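Local coordinates for glycoside hydrolase family 5 (Aspergillus oryzae, PDB 6LA0), which hydrolyses beta-glycosidic bonds as a secreted family 5 rutinosidase and may also act as an exo-1,3-beta-glucanase, at residues S36-W39 with G40-G44; T73-D76 with I77-L80. All coordinates share one frame; numbering follows the deposited sequence.

Contact 1: S36-W39 with G40-G44. With NAG (2-acetamido-2-deoxy-beta-D-glucopyranose), chain F.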
ATOM      1  N   SER A  36      -0.742  10.914 -15.013  1.00 22.48           N
ATOM      2  CA  SER A  36       0.019  11.121 -16.245  1.00 28.23           C
ATOM      3  C   SER A  36       0.408  12.585 -16.435  1.00 26.64           C
ATOM      4  O   SER A  36       1.492  12.884 -16.955  1.00 26.64           O
ATOM      5  CB  SER A  36      -0.790  10.644 -17.450  1.00 25.34           C
ATOM      6  OG  SER A  36      -0.782   9.229 -17.563  1.00 25.87           O
ATOM      7  N   GLN A  37      -0.470  13.512 -16.048  1.00 26.27           N
ATOM      8  CA  GLN A  37      -0.181  14.923 -16.285  1.00 24.33           C
ATOM      9  C   GLN A  37       0.936  15.408 -15.381  1.00 29.10           C
ATOM     10  O   GLN A  37       1.830  16.144 -15.821  1.00 29.28           O
ATOM     11  CB  GLN A  37      -1.429  15.780 -16.075  1.00 28.77           C
ATOM     12  CG  GLN A  37      -1.126  17.281 -16.082  1.00 35.96           C
ATOM     13  CD  GLN A  37      -2.232  18.130 -16.685  1.00 40.98           C
ATOM     14  OE1 GLN A  37      -3.353  17.663 -16.879  1.00 48.33           O
ATOM     15  NE2 GLN A  37      -1.918  19.388 -16.982  1.00 37.93           N
ATOM     16  N   PHE A  38       0.890  15.022 -14.105  1.00 25.84           N
ATOM     17  CA  PHE A  38       1.974  15.375 -13.202  1.00 25.78           C
ATOM     18  C   PHE A  38       3.286  14.777 -13.684  1.00 24.44           C
ATOM     19  O   PHE A  38       4.316  15.457 -13.706  1.00 20.48           O
ATOM     20  CB  PHE A  38       1.657  14.905 -11.787  1.00 21.71           C
ATOM     21  CG  PHE A  38       2.806  15.067 -10.827  1.00 21.10           C
ATOM     22  CD1 PHE A  38       3.124  16.314 -10.318  1.00 22.93           C
ATOM     23  CD2 PHE A  38       3.574  13.974 -10.455  1.00 19.83           C
ATOM     24  CE1 PHE A  38       4.186  16.463  -9.437  1.00 21.00           C
ATOM     25  CE2 PHE A  38       4.628  14.125  -9.582  1.00 19.22           C
ATOM     26  CZ  PHE A  38       4.933  15.378  -9.079  1.00 20.03           C
ATOM     27  N   TRP A  39       3.271  13.503 -14.095  1.00 19.97           N
ATOM     28  CA  TRP A  39       4.545  12.875 -14.440  1.00 21.75           C
ATOM     29  C   TRP A  39       5.130  13.469 -15.715  1.00 26.18           C
ATOM     30  O   TRP A  39       6.340  13.721 -15.784  1.00 22.86           O
ATOM     31  CB  TRP A  39       4.406  11.358 -14.559  1.00 20.46           C
ATOM     32  CG  TRP A  39       5.726  10.668 -14.300  1.00 20.60           C
ATOM     33  CD1 TRP A  39       6.631  10.260 -15.234  1.00 20.99           C
ATOM     34  CD2 TRP A  39       6.298  10.343 -13.015  1.00 20.56           C
ATOM     35  NE1 TRP A  39       7.721   9.683 -14.617  1.00 25.29           N
ATOM     36  CE2 TRP A  39       7.543   9.726 -13.257  1.00 24.21           C
ATOM     37  CE3 TRP A  39       5.869  10.500 -11.689  1.00 19.86           C
ATOM     38  CZ2 TRP A  39       8.366   9.266 -12.223  1.00 22.34           C
ATOM     39  CZ3 TRP A  39       6.681  10.030 -10.662  1.00 19.10           C
ATOM     40  CH2 TRP A  39       7.920   9.430 -10.938  1.00 21.71           C
ATOM     41  N   GLY A  40       4.295  13.726 -16.722  1.00 23.96           N
ATOM     42  CA  GLY A  40       4.789  14.375 -17.926  1.00 26.84           C
ATOM     43  C   GLY A  40       5.443  15.720 -17.648  1.00 24.00           C
ATOM     44  O   GLY A  40       6.518  16.019 -18.168  1.00 22.67           O
ATOM     45  N   THR A  41       4.808  16.542 -16.806  1.00 20.65           N
ATOM     46  CA  THR A  41       5.304  17.897 -16.580  1.00 22.57           C
ATOM     47  C   THR A  41       6.618  17.915 -15.803  1.00 23.57           C
ATOM     48  O   THR A  41       7.520  18.701 -16.127  1.00 24.83           O
ATOM     49  CB  THR A  41       4.251  18.722 -15.842  1.00 23.29           C
ATOM     50  OG1 THR A  41       3.069  18.818 -16.648  1.00 23.78           O
ATOM     51  CG2 THR A  41       4.771  20.113 -15.548  1.00 25.46           C
ATOM     52  N   TYR A  42       6.757  17.072 -14.764  1.00 23.81           N
ATOM     53  CA  TYR A  42       7.820  17.259 -13.774  1.00 21.60           C
ATOM     54  C   TYR A  42       8.872  16.159 -13.715  1.00 22.08           C
ATOM     55  O   TYR A  42       9.869  16.337 -13.009  1.00 21.96           O
ATOM     56  CB  TYR A  42       7.223  17.419 -12.362  1.00 20.78           C
ATOM     57  CG  TYR A  42       6.402  18.683 -12.175  1.00 21.30           C
ATOM     58  CD1 TYR A  42       7.020  19.937 -12.144  1.00 20.86           C
ATOM     59  CD2 TYR A  42       5.017  18.633 -12.039  1.00 23.30           C
ATOM     60  CE1 TYR A  42       6.282  21.095 -11.983  1.00 27.24           C
ATOM     61  CE2 TYR A  42       4.265  19.787 -11.873  1.00 26.79           C
ATOM     62  CZ  TYR A  42       4.907  21.023 -11.846  1.00 28.20           C
ATOM     63  OH  TYR A  42       4.182  22.189 -11.690  1.00 22.42           O
ATOM     64  N   SER A  43       8.701  15.037 -14.419  1.00 22.46           N
ATOM     65  CA  SER A  43       9.637  13.931 -14.249  1.00 23.57           C
ATOM     66  C   SER A  43      10.925  14.088 -15.047  1.00 21.79           C
ATOM     67  O   SER A  43      11.922  13.446 -14.710  1.00 24.09           O
ATOM     68  CB  SER A  43       8.971  12.614 -14.641  1.00 25.02           C
ATOM     69  OG  SER A  43       8.896  12.495 -16.054  1.00 26.68           O
ATOM     70  N   GLY A  44      10.928  14.889 -16.108  1.00 23.28           N
ATOM     71  CA  GLY A  44      12.123  15.006 -16.926  1.00 26.45           C
ATOM     72  C   GLY A  44      12.563  13.725 -17.603  1.00 28.74           C
ATOM     73  O   GLY A  44      13.742  13.584 -17.942  1.00 28.87           O
TER
HETATM   74  C1  NAG F 404      -1.514  11.002 -21.682  1.00 28.17           C
HETATM   75  C2  NAG F 404      -1.424  11.438 -23.150  1.00 24.45           C
HETATM   76  C3  NAG F 404      -0.332  12.496 -23.336  1.00 30.98           C
HETATM   77  C4  NAG F 404      -0.492  13.638 -22.342  1.00 33.11           C
HETATM   78  C5  NAG F 404      -0.587  13.085 -20.925  1.00 33.05           C
HETATM   79  C6  NAG F 404      -0.879  14.147 -19.892  1.00 31.01           C
HETATM   80  C7  NAG F 404      -2.091   9.738 -24.797  1.00 27.91           C
HETATM   81  C8  NAG F 404      -1.640   8.561 -25.613  1.00 26.52           C
HETATM   82  N2  NAG F 404      -1.163  10.292 -24.008  1.00 27.40           N
HETATM   83  O3  NAG F 404      -0.400  12.999 -24.666  1.00 27.96           O
HETATM   84  O4  NAG F 404       0.623  14.518 -22.425  1.00 35.29           O
HETATM   85  O5  NAG F 404      -1.662  12.140 -20.853  1.00 28.04           O
HETATM   86  O6  NAG F 404      -2.117  14.801 -20.142  1.00 31.49           O
HETATM   87  O7  NAG F 404      -3.240  10.162 -24.846  1.00 27.13           O
HETATM   88  O   HOH W   1       0.930  19.467 -15.116  1.00 34.43           O
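Ser43 folds back onto Trp39, four positions earlier, where the short helix 36-42 gives way to a loop. Its CB sits over one face of the indole, 3.4 Å from the centroid of the five-membered ring, in a CH-pi contact. Both its OG (2.8 Å) and its N (3.0 Å) donate hydrogen bonds to Trp39 O, arriving from opposite faces of the carbonyl plane; OG is in turn hydrogen-bonded to Gly45 N. With chi1 at 76°, OG lies between backbone N and carbonyl carbon, which turns it back to the helix; a small hydroxyl side chain suits this double role. Gly44, with its positive phi, suits the turn that follows.

One residue earlier, Tyr42 CD2 comes 3.5 Å from Phe38 CD1, and the two rings meet obliquely with planes at 44°. Thr41 CG2 lies over the centre of one face of the Tyr42 ring. On the solvent side a water 2.7 Å from Thr41 OG1 is weakly bonded by Gln37 NE2.

Farther out, Leu52 of helix 49-56 touches Phe38, Trp39 and Ser43, while Val63 of helix 60-70 meets Phe38 and Tyr42, and Arg67 forms a cation-pi contact with Phe38. A bond from Trp39 NE1 to Ala46 O helps hold the indole face against Ser43 CB. Ser36 OG bonds to Asn340 OD1, and Ser36 CB lies 3.8 Å from O5 of the attached N-acetylglucosamine.

Contact 2: T73-D76 with I77-L80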
ATOM      1  N   THR A  73      -7.406  15.802  -0.417  1.00 23.41           N
ATOM      2  CA  THR A  73      -7.926  16.779   0.527  1.00 26.16           C
ATOM      3  C   THR A  73      -9.091  16.175   1.301  1.00 24.13           C
ATOM      4  O   THR A  73      -9.576  15.079   0.995  1.00 24.79           O
ATOM      5  CB  THR A  73      -8.389  18.059  -0.184  1.00 26.09           C
ATOM      6  OG1 THR A  73      -9.458  17.737  -1.086  1.00 30.37           O
ATOM      7  CG2 THR A  73      -7.236  18.693  -0.957  1.00 23.05           C
ATOM      8  N   GLU A  74      -9.560  16.929   2.300  1.00 25.27           N
ATOM      9  CA  GLU A  74     -10.679  16.456   3.111  1.00 25.84           C
ATOM     10  C   GLU A  74     -11.945  16.250   2.278  1.00 27.55           C
ATOM     11  O   GLU A  74     -12.789  15.428   2.650  1.00 29.15           O
ATOM     12  CB  GLU A  74     -10.920  17.421   4.273  1.00 28.57           C
ATOM     13  CG  GLU A  74      -9.663  17.621   5.126  1.00 31.34           C
ATOM     14  CD  GLU A  74      -9.874  18.512   6.334  1.00 34.65           C
ATOM     15  OE1 GLU A  74     -10.938  19.158   6.433  1.00 35.68           O
ATOM     16  OE2 GLU A  74      -8.962  18.574   7.186  1.00 36.10           O
ATOM     17  N   ARG A  75     -12.091  16.953   1.145  1.00 27.11           N
ATOM     18  CA  ARG A  75     -13.245  16.702   0.281  1.00 30.56           C
ATOM     19  C   ARG A  75     -13.201  15.294  -0.301  1.00 24.71           C
ATOM     20  O   ARG A  75     -14.240  14.633  -0.441  1.00 24.34           O
ATOM     21  CB  ARG A  75     -13.328  17.740  -0.848  1.00 31.62           C
ATOM     22  CG  ARG A  75     -13.366  19.199  -0.398  1.00 38.24           C
ATOM     23  CD  ARG A  75     -14.745  19.623   0.157  1.00 40.53           C
ATOM     24  NE  ARG A  75     -14.987  19.180   1.537  1.00 38.42           N
ATOM     25  CZ  ARG A  75     -14.286  19.549   2.611  1.00 39.36           C
ATOM     26  NH1 ARG A  75     -13.265  20.404   2.518  1.00 44.32           N
ATOM     27  NH2 ARG A  75     -14.616  19.064   3.800  1.00 37.06           N
ATOM     28  N   ASP A  76     -12.008  14.822  -0.665  1.00 25.74           N
ATOM     29  CA  ASP A  76     -11.876  13.429  -1.090  1.00 25.98           C
ATOM     30  C   ASP A  76     -12.265  12.465   0.030  1.00 24.39           C
ATOM     31  O   ASP A  76     -12.849  11.400  -0.228  1.00 19.86           O
ATOM     32  CB  ASP A  76     -10.450  13.158  -1.571  1.00 23.92           C
ATOM     33  CG  ASP A  76     -10.037  14.074  -2.711  1.00 23.81           C
ATOM     34  OD1 ASP A  76     -10.797  14.154  -3.697  1.00 27.55           O
ATOM     35  OD2 ASP A  76      -8.958  14.706  -2.632  1.00 22.11           O
ATOM     36  N   ILE A  77     -11.945  12.814   1.279  1.00 23.60           N
ATOM     37  CA  ILE A  77     -12.322  11.947   2.392  1.00 25.48           C
ATOM     38  C   ILE A  77     -13.839  11.922   2.552  1.00 23.66           C
ATOM     39  O   ILE A  77     -14.437  10.862   2.773  1.00 21.48           O
ATOM     40  CB  ILE A  77     -11.615  12.380   3.695  1.00 21.12           C
ATOM     41  CG1 ILE A  77     -10.098  12.447   3.499  1.00 18.60           C
ATOM     42  CG2 ILE A  77     -11.987  11.426   4.828  1.00 21.46           C
ATOM     43  CD1 ILE A  77      -9.450  11.134   3.115  1.00 23.47           C
ATOM     44  N   ASP A  78     -14.486  13.087   2.436  1.00 24.07           N
ATOM     45  CA  ASP A  78     -15.946  13.127   2.471  1.00 25.82           C
ATOM     46  C   ASP A  78     -16.558  12.195   1.432  1.00 22.24           C
ATOM     47  O   ASP A  78     -17.511  11.461   1.724  1.00 26.10           O
ATOM     48  CB  ASP A  78     -16.451  14.544   2.224  1.00 23.02           C
ATOM     49  CG  ASP A  78     -15.979  15.540   3.258  1.00 27.30           C
ATOM     50  OD1 ASP A  78     -15.639  15.152   4.399  1.00 26.86           O
ATOM     51  OD2 ASP A  78     -15.983  16.735   2.919  1.00 27.47           O
ATOM     52  N   LYS A  79     -16.041  12.229   0.200  1.00 23.45           N
ATOM     53  CA  LYS A  79     -16.594  11.357  -0.832  1.00 23.25           C
ATOM     54  C   LYS A  79     -16.389   9.883  -0.490  1.00 21.29           C
ATOM     55  O   LYS A  79     -17.266   9.055  -0.762  1.00 22.33           O
ATOM     56  CB  LYS A  79     -15.979  11.678  -2.190  1.00 22.41           C
ATOM     57  CG  LYS A  79     -16.632  10.924  -3.318  1.00 22.32           C
ATOM     58  CD  LYS A  79     -16.081  11.370  -4.656  1.00 26.39           C
ATOM     59  CE  LYS A  79     -16.818  12.589  -5.191  1.00 23.48           C
ATOM     60  NZ  LYS A  79     -16.386  12.855  -6.583  1.00 26.15           N
ATOM     61  N   LEU A  80     -15.238   9.525   0.089  1.00 21.30           N
ATOM     62  CA  LEU A  80     -15.031   8.134   0.503  1.00 21.75           C
ATOM     63  C   LEU A  80     -16.015   7.723   1.591  1.00 21.53           C
ATOM     64  O   LEU A  80     -16.610   6.639   1.524  1.00 21.81           O
ATOM     65  CB  LEU A  80     -13.590   7.929   0.987  1.00 24.03           C
ATOM     66  CG  LEU A  80     -12.526   8.070  -0.108  1.00 24.80           C
ATOM     67  CD1 LEU A  80     -11.122   8.270   0.480  1.00 18.69           C
ATOM     68  CD2 LEU A  80     -12.577   6.853  -1.042  1.00 20.92           C
TER
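Arg75 and Asp78, one turn apart on helix 74-81, form an i to i+3 salt bridge. The arginine grips side-on with two nitrogens, both on a single oxygen: NH2 is 2.8 Å from Asp78 OD2 and NE is 3.0 Å from it. The two side chains run alongside each other, with guanidinium and carboxylate planes 45° apart. Bends at chi2 (-76°) and chi3 (79°) curl the long arginine chain back, and the NE/NH2 edge of the guanidinium meets OD2 slightly out of plane, through two bent bonds. Asp78 OD1 serves other donors, the hydroxyls of Tyr120 and Tyr125 on helix 110-125, so the carboxylate divides its oxygens between its own helix and the next.

At the start of the helix, Thr73 is the N-cap, and its backbone N gives a 2.9 Å bond to Asp76 OD2, one half of a capping box. Thr73 OG1 adds a weak bond to the same oxygen, while Asp76 OD1 pairs with Lys336. Backbone bonds continue the turn, as from Asp78 N to Glu74 O at 2.9 Å.

Outward from the polar side, branched Ile77 and Leu80 are buried and both touch Leu88 of strand 87-92; Ile77 also meets Ile117, and Leu80 meets Ile359. Toward helix 355-360, the long chain of Lys79 carries NZ to salt bridges with Glu356 and Asp360.

Glu74 and Asp76 lie in the first turn, where negative charge would be expected to favour the helix dipole; Asp78 instead answers Arg75 and the tyrosines. Arg75 and Lys336 probably offset the charge of Asp78 and Asp76 respectively.

In the fold
Contact 1 comes first along the chain, on helix 36-42, and contact 2 follows on helix 74-81, with helices 49-56 and 60-70 between them. Their centres are 24 Å apart and their nearest atoms about 14 Å, so they do not touch. Contact 1 belongs to the stretch after strand 19-23, where its helix rests on the two intervening helices and its first residues lie beside the glycan at Asn340. Contact 2 lies on the helix that leads into strand 87-92, beside strand 19-23 in the parallel sheet. Together they mark the long excursion joining two neighbouring strands of the TIM barrel: an outlying helix early, a barrel-covering helix later.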